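PDB 1QSA: soluble lytic murein transglycosylase from Escherichia coli, which cleaves the glycosidic bonds between N-acetylmuramic acid and N-acetylglucosamine in peptidoglycan, forming a 1,6-anhydro bond in the muramic acid residue. Local coordinates for residues N197-L202 with A226-E231; V220-V225 with Q252-I257. One frame throughout, in Å; residues are numbered along the deposited sequence.

Contact 1. Residues N197-L202 with A226-E231; sequences NPNTVL and ARQDAE
Gln228 and Asn199 reach for each other with the same first torsion: in both, CG lies beside the backbone N and anti to the carbonyl carbon (chi1 -64° in Gln228). The Gln228 chain runs extended beyond CG, and the two amides, coming from opposite directions, span the 9.5 Å between the CA atoms of Asn199 and Gln228. Asn199 ND2 donates to Gln228 OE1 over 3.1 Å, almost straight at 173°. OE1 lies in the amide plane of Asn199, while the donor is tilted from the carbonyl plane of Gln228; the two amides are turned 62° against each other. Beside this bond, Pro198 CG packs against Gln228 NE2 at 3.7 Å. The Asn199 amide has a second hold: ND2 also donates to Asn197 OD1 (3.0 Å), meeting a lone pair in the carbonyl plane. That oxygen accepts the backbone N of Asn199 from above its plane, an Asx turn. The two bonds that ND2 donates would limit rotation of the amide. Thr200 OG1 adds a bond to Asn197 O at 2.8 Å. This surface contact ties the short link between helices 185-196 and 201-207 to the C-terminal end of helix 212-228. Asn199 also touches Asn232 of helix 230-243, whose start Asp229 caps, and Val201 packs inward among Leu194, Ala218, Ala221 and Met236 of the three neighbouring helices.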
loop_
_atom_site.group_PDB
_atom_site.type_symbol
_atom_site.label_atom_id
_atom_site.label_comp_id
_atom_site.label_asym_id
_atom_site.label_seq_id
_atom_site.Cartn_x
_atom_site.Cartn_y
_atom_site.Cartn_z
ATOM N N ASN A 197 -3.560 -27.726 -9.883
ATOM C CA ASN A 197 -4.003 -28.221 -8.585
ATOM C C ASN A 197 -2.780 -28.574 -7.744
ATOM O O ASN A 197 -2.109 -29.578 -7.990
ATOM C CB ASN A 197 -4.901 -29.446 -8.785
ATOM C CG ASN A 197 -5.360 -30.053 -7.485
ATOM O OD1 ASN A 197 -5.155 -29.485 -6.410
ATOM N ND2 ASN A 197 -5.986 -31.221 -7.573
ATOM N N PRO A 198 -2.493 -27.753 -6.716
ATOM C CA PRO A 198 -1.345 -27.969 -5.837
ATOM C C PRO A 198 -1.393 -29.285 -5.074
ATOM O O PRO A 198 -0.388 -29.721 -4.530
ATOM C CB PRO A 198 -1.396 -26.759 -4.905
ATOM C CG PRO A 198 -2.846 -26.458 -4.810
ATOM C CD PRO A 198 -3.331 -26.640 -6.227
ATOM N N ASN A 199 -2.558 -29.928 -5.057
ATOM C CA ASN A 199 -2.689 -31.204 -4.370
ATOM C C ASN A 199 -1.984 -32.334 -5.098
ATOM O O ASN A 199 -1.876 -33.432 -4.560
ATOM C CB ASN A 199 -4.154 -31.536 -4.081
ATOM C CG ASN A 199 -4.736 -30.618 -3.039
ATOM O OD1 ASN A 199 -4.356 -30.675 -1.867
ATOM N ND2 ASN A 199 -5.606 -29.711 -3.468
ATOM N N THR A 200 -1.478 -32.063 -6.304
ATOM C CA THR A 200 -0.715 -33.075 -7.038
ATOM C C THR A 200 0.768 -32.998 -6.625
ATOM O O THR A 200 1.612 -33.700 -7.183
ATOM C CB THR A 200 -0.800 -32.870 -8.570
ATOM O OG1 THR A 200 -0.327 -31.556 -8.911
ATOM C CG2 THR A 200 -2.225 -33.028 -9.058
ATOM N N VAL A 201 1.078 -32.185 -5.618
ATOM C CA VAL A 201 2.464 -32.000 -5.190
ATOM C C VAL A 201 3.283 -33.243 -4.836
ATOM O O VAL A 201 4.456 -33.321 -5.197
ATOM C CB VAL A 201 2.601 -30.924 -4.069
ATOM C CG1 VAL A 201 1.950 -31.392 -2.764
ATOM C CG2 VAL A 201 4.074 -30.572 -3.862
ATOM N N LEU A 202 2.693 -34.216 -4.141
ATOM C CA LEU A 202 3.464 -35.410 -3.799
ATOM C C LEU A 202 3.750 -36.244 -5.052
ATOM O O LEU A 202 4.851 -36.791 -5.200
ATOM C CB LEU A 202 2.755 -36.239 -2.726
ATOM C CG LEU A 202 3.571 -37.410 -2.163
ATOM C CD1 LEU A 202 4.917 -36.935 -1.616
ATOM C CD2 LEU A 202 2.765 -38.101 -1.069
ATOM N N ALA A 226 -1.298 -26.452 2.290
ATOM C CA ALA A 226 -1.436 -26.155 3.721
ATOM C C ALA A 226 -2.498 -25.103 3.989
ATOM O O ALA A 226 -3.135 -25.108 5.047
ATOM C CB ALA A 226 -0.108 -25.706 4.314
ATOM N N ARG A 227 -2.654 -24.176 3.049
ATOM C CA ARG A 227 -3.648 -23.117 3.188
ATOM C C ARG A 227 -5.059 -23.704 3.108
ATOM O O ARG A 227 -5.975 -23.221 3.770
ATOM C CB ARG A 227 -3.434 -22.060 2.103
ATOM C CG ARG A 227 -4.285 -20.812 2.260
ATOM C CD ARG A 227 -3.906 -19.783 1.209
ATOM N NE ARG A 227 -4.748 -18.592 1.271
ATOM C CZ ARG A 227 -5.817 -18.387 0.505
ATOM N NH1 ARG A 227 -6.186 -19.295 -0.393
ATOM N NH2 ARG A 227 -6.518 -17.269 0.636
ATOM N N GLN A 228 -5.217 -24.755 2.305
ATOM C CA GLN A 228 -6.496 -25.437 2.134
ATOM C C GLN A 228 -6.781 -26.414 3.284
ATOM O O GLN A 228 -7.899 -26.473 3.795
ATOM C CB GLN A 228 -6.506 -26.237 0.820
ATOM C CG GLN A 228 -6.392 -25.417 -0.460
ATOM C CD GLN A 228 -6.332 -26.288 -1.716
ATOM O OE1 GLN A 228 -6.684 -27.470 -1.686
ATOM N NE2 GLN A 228 -5.878 -25.704 -2.824
ATOM N N ASP A 229 -5.757 -27.161 3.687
ATOM C CA ASP A 229 -5.887 -28.181 4.726
ATOM C C ASP A 229 -4.546 -28.355 5.438
ATOM O O ASP A 229 -3.669 -29.098 4.978
ATOM C CB ASP A 229 -6.315 -29.494 4.048
ATOM C CG ASP A 229 -6.712 -30.587 5.036
ATOM O OD1 ASP A 229 -6.128 -30.689 6.132
ATOM O OD2 ASP A 229 -7.612 -31.378 4.682
ATOM N N ALA A 230 -4.408 -27.695 6.584
ATOM C CA ALA A 230 -3.178 -27.743 7.361
ATOM C C ALA A 230 -2.767 -29.143 7.810
ATOM O O ALA A 230 -1.575 -29.448 7.857
ATOM C CB ALA A 230 -3.274 -26.802 8.565
ATOM N N GLU A 231 -3.747 -29.994 8.119
ATOM C CA GLU A 231 -3.458 -31.356 8.568
ATOM C C GLU A 231 -2.933 -32.232 7.431
ATOM O O GLU A 231 -1.984 -32.999 7.617
ATOM C CB GLU A 231 -4.693 -31.993 9.219
ATOM C CG GLU A 231 -4.456 -33.397 9.815
ATOM C CD GLU A 231 -3.466 -33.426 10.976
ATOM O OE1 GLU A 231 -2.938 -32.368 11.376
ATOM O OE2 GLU A 231 -3.207 -34.526 11.507
#

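Contact 2. Residues V220-V225 with Q252-I257; sequences VAFASV and QELRDI
Phe222 meets Leu254 and Ile257 where two nearly parallel helices lie side by side, their segment axes 10.1 Å apart at closest approach and inclined by 25°. From CB, which points toward helix 248-260, CG is placed anti to the backbone N (chi1 178°), which carries the ring out toward that helix. CG itself lies under the Leu254 methyl CD2. The next atom outward, CD2, is wedged between two methyls, with Leu254 CD2 at 3.6 Å and Ile257 CG2 at 3.7 Å. Further out, CE2 comes against the backbone, 3.4 Å from Leu254 O, and CZ at the tip stays near the same carbonyl. Leu254 CD2 covers one face in a CH-pi contact, 4.1 Å from the centroid of the Phe222 ring and 29° off its normal. Ile257 CG2 approaches the ring obliquely and also rests on the Ala223 backbone, 3.6 Å from its CA, with the Ala223 methyl alongside; the small alanine lets this branch come close to the helix. A serine in place of Phe222 would probably open a gap between the helices, leaving Leu254 CD2 without the ring face it packs on. On the far flank of helix 248-260, Gln252 OE1 accepts from Arg255 NH1, and its NE2 donates to Asp256 OD1 and to Ala278 O of the following helix. Phe222 and Leu254 both touch Leu240 of the intervening helix 230-243, so the apolar contact continues onto the helix between them. Such parallel packing of next-but-one helices, with the helix between them in contact with both, is characteristic of the alpha-superhelix of this enzyme.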
loop_
_atom_site.group_PDB
_atom_site.type_symbol
_atom_site.label_atom_id
_atom_site.label_comp_id
_atom_site.label_asym_id
_atom_site.label_seq_id
_atom_site.Cartn_x
_atom_site.Cartn_y
_atom_site.Cartn_z
ATOM N N VAL A 220 6.272 -24.324 -3.047
ATOM C CA VAL A 220 5.211 -23.334 -3.243
ATOM C C VAL A 220 3.850 -24.055 -3.252
ATOM O O VAL A 220 2.906 -23.635 -2.577
ATOM C CB VAL A 220 5.399 -22.533 -4.562
ATOM C CG1 VAL A 220 4.235 -21.550 -4.751
ATOM C CG2 VAL A 220 6.722 -21.762 -4.542
ATOM N N ALA A 221 3.756 -25.153 -3.997
ATOM C CA ALA A 221 2.509 -25.907 -4.062
ATOM C C ALA A 221 2.127 -26.419 -2.666
ATOM O O ALA A 221 0.964 -26.413 -2.286
ATOM C CB ALA A 221 2.643 -27.070 -5.032
ATOM N N PHE A 222 3.136 -26.828 -1.903
ATOM C CA PHE A 222 2.924 -27.345 -0.550
ATOM C C PHE A 222 2.265 -26.270 0.322
ATOM O O PHE A 222 1.356 -26.567 1.103
ATOM C CB PHE A 222 4.255 -27.800 0.051
ATOM C CG PHE A 222 4.143 -28.305 1.475
ATOM C CD1 PHE A 222 3.742 -29.612 1.738
ATOM C CD2 PHE A 222 4.467 -27.474 2.542
ATOM C CE1 PHE A 222 3.667 -30.086 3.057
ATOM C CE2 PHE A 222 4.395 -27.933 3.856
ATOM C CZ PHE A 222 3.998 -29.236 4.116
ATOM N N ALA A 223 2.723 -25.030 0.185
ATOM C CA ALA A 223 2.139 -23.918 0.929
ATOM C C ALA A 223 0.658 -23.741 0.543
ATOM O O ALA A 223 -0.185 -23.467 1.397
ATOM C CB ALA A 223 2.923 -22.644 0.664
ATOM N N SER A 224 0.327 -23.930 -0.735
ATOM C CA SER A 224 -1.067 -23.807 -1.186
ATOM C C SER A 224 -1.921 -24.918 -0.569
ATOM O O SER A 224 -3.073 -24.685 -0.169
ATOM C CB SER A 224 -1.157 -23.852 -2.718
ATOM O OG SER A 224 -0.415 -22.791 -3.293
ATOM N N VAL A 225 -1.348 -26.121 -0.491
ATOM C CA VAL A 225 -2.041 -27.266 0.106
ATOM C C VAL A 225 -2.295 -26.992 1.588
ATOM O O VAL A 225 -3.385 -27.266 2.082
ATOM C CB VAL A 225 -1.217 -28.575 -0.025
ATOM C CG1 VAL A 225 -1.855 -29.700 0.809
ATOM C CG2 VAL A 225 -1.130 -28.996 -1.494
ATOM N N GLN A 252 12.708 -27.861 7.366
ATOM C CA GLN A 252 12.250 -26.853 8.324
ATOM C C GLN A 252 11.349 -25.828 7.645
ATOM O O GLN A 252 10.410 -25.336 8.265
ATOM C CB GLN A 252 13.416 -26.152 9.032
ATOM C CG GLN A 252 12.975 -25.211 10.191
ATOM C CD GLN A 252 12.112 -25.904 11.255
ATOM O OE1 GLN A 252 12.353 -27.057 11.622
ATOM N NE2 GLN A 252 11.102 -25.190 11.760
ATOM N N GLU A 253 11.623 -25.509 6.378
ATOM C CA GLU A 253 10.774 -24.560 5.663
ATOM C C GLU A 253 9.378 -25.157 5.566
ATOM O O GLU A 253 8.375 -24.450 5.731
ATOM C CB GLU A 253 11.284 -24.245 4.246
ATOM C CG GLU A 253 10.321 -23.273 3.528
ATOM C CD GLU A 253 10.629 -22.997 2.056
ATOM O OE1 GLU A 253 11.331 -23.796 1.413
ATOM O OE2 GLU A 253 10.122 -21.972 1.540
ATOM N N LEU A 254 9.303 -26.463 5.311
ATOM C CA LEU A 254 8.003 -27.117 5.216
ATOM C C LEU A 254 7.292 -27.062 6.577
ATOM O O LEU A 254 6.084 -26.848 6.639
ATOM C CB LEU A 254 8.141 -28.573 4.765
ATOM C CG LEU A 254 8.760 -28.824 3.389
ATOM C CD1 LEU A 254 8.618 -30.304 3.068
ATOM C CD2 LEU A 254 8.063 -27.977 2.308
ATOM N N ARG A 255 8.050 -27.269 7.655
ATOM C CA ARG A 255 7.472 -27.216 9.002
ATOM C C ARG A 255 6.926 -25.820 9.278
ATOM O O ARG A 255 5.828 -25.687 9.809
ATOM C CB ARG A 255 8.512 -27.560 10.067
ATOM C CG ARG A 255 8.875 -29.028 10.135
ATOM C CD ARG A 255 9.615 -29.330 11.432
ATOM N NE ARG A 255 10.219 -30.657 11.384
ATOM C CZ ARG A 255 11.510 -30.877 11.158
ATOM N NH1 ARG A 255 12.344 -29.860 10.988
ATOM N NH2 ARG A 255 11.968 -32.117 11.111
ATOM N N ASP A 256 7.685 -24.791 8.889
ATOM C CA ASP A 256 7.277 -23.392 9.088
ATOM C C ASP A 256 5.960 -23.106 8.375
ATOM O O ASP A 256 5.072 -22.445 8.919
ATOM C CB ASP A 256 8.343 -22.417 8.552
ATOM C CG ASP A 256 9.604 -22.361 9.402
ATOM O OD1 ASP A 256 9.679 -22.995 10.472
ATOM O OD2 ASP A 256 10.545 -21.661 8.985
ATOM N N ILE A 257 5.861 -23.582 7.133
ATOM C CA ILE A 257 4.668 -23.393 6.316
ATOM C C ILE A 257 3.419 -23.939 7.018
ATOM O O ILE A 257 2.391 -23.259 7.093
ATOM C CB ILE A 257 4.861 -24.057 4.936
ATOM C CG1 ILE A 257 5.826 -23.211 4.098
ATOM C CG2 ILE A 257 3.525 -24.257 4.221
ATOM C CD1 ILE A 257 6.372 -23.935 2.888
#

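How the contacts relate
Contacts 1 and 2 are neighbours, their centres about 9 Å apart, and both draw on helix 212-228. Its C-terminal end takes part in contact 1 and the turns just before it in contact 2. They meet directly through Pro198, whose O lies 3.2 Å from Val225 CG2 and whose CB lies 3.5 Å from Ala221 O. Helix 212-228 packs against the 197-200 link, which contains a 3-10 turn, and separately against helix 248-260 further along the chain; the segments of the two contacts alternate in sequence. Contact 1 is largely polar and at the surface; contact 2 is apolar and partly buried. Both belong to the superhelical scaffold, away from the predicted active-site residue Glu478.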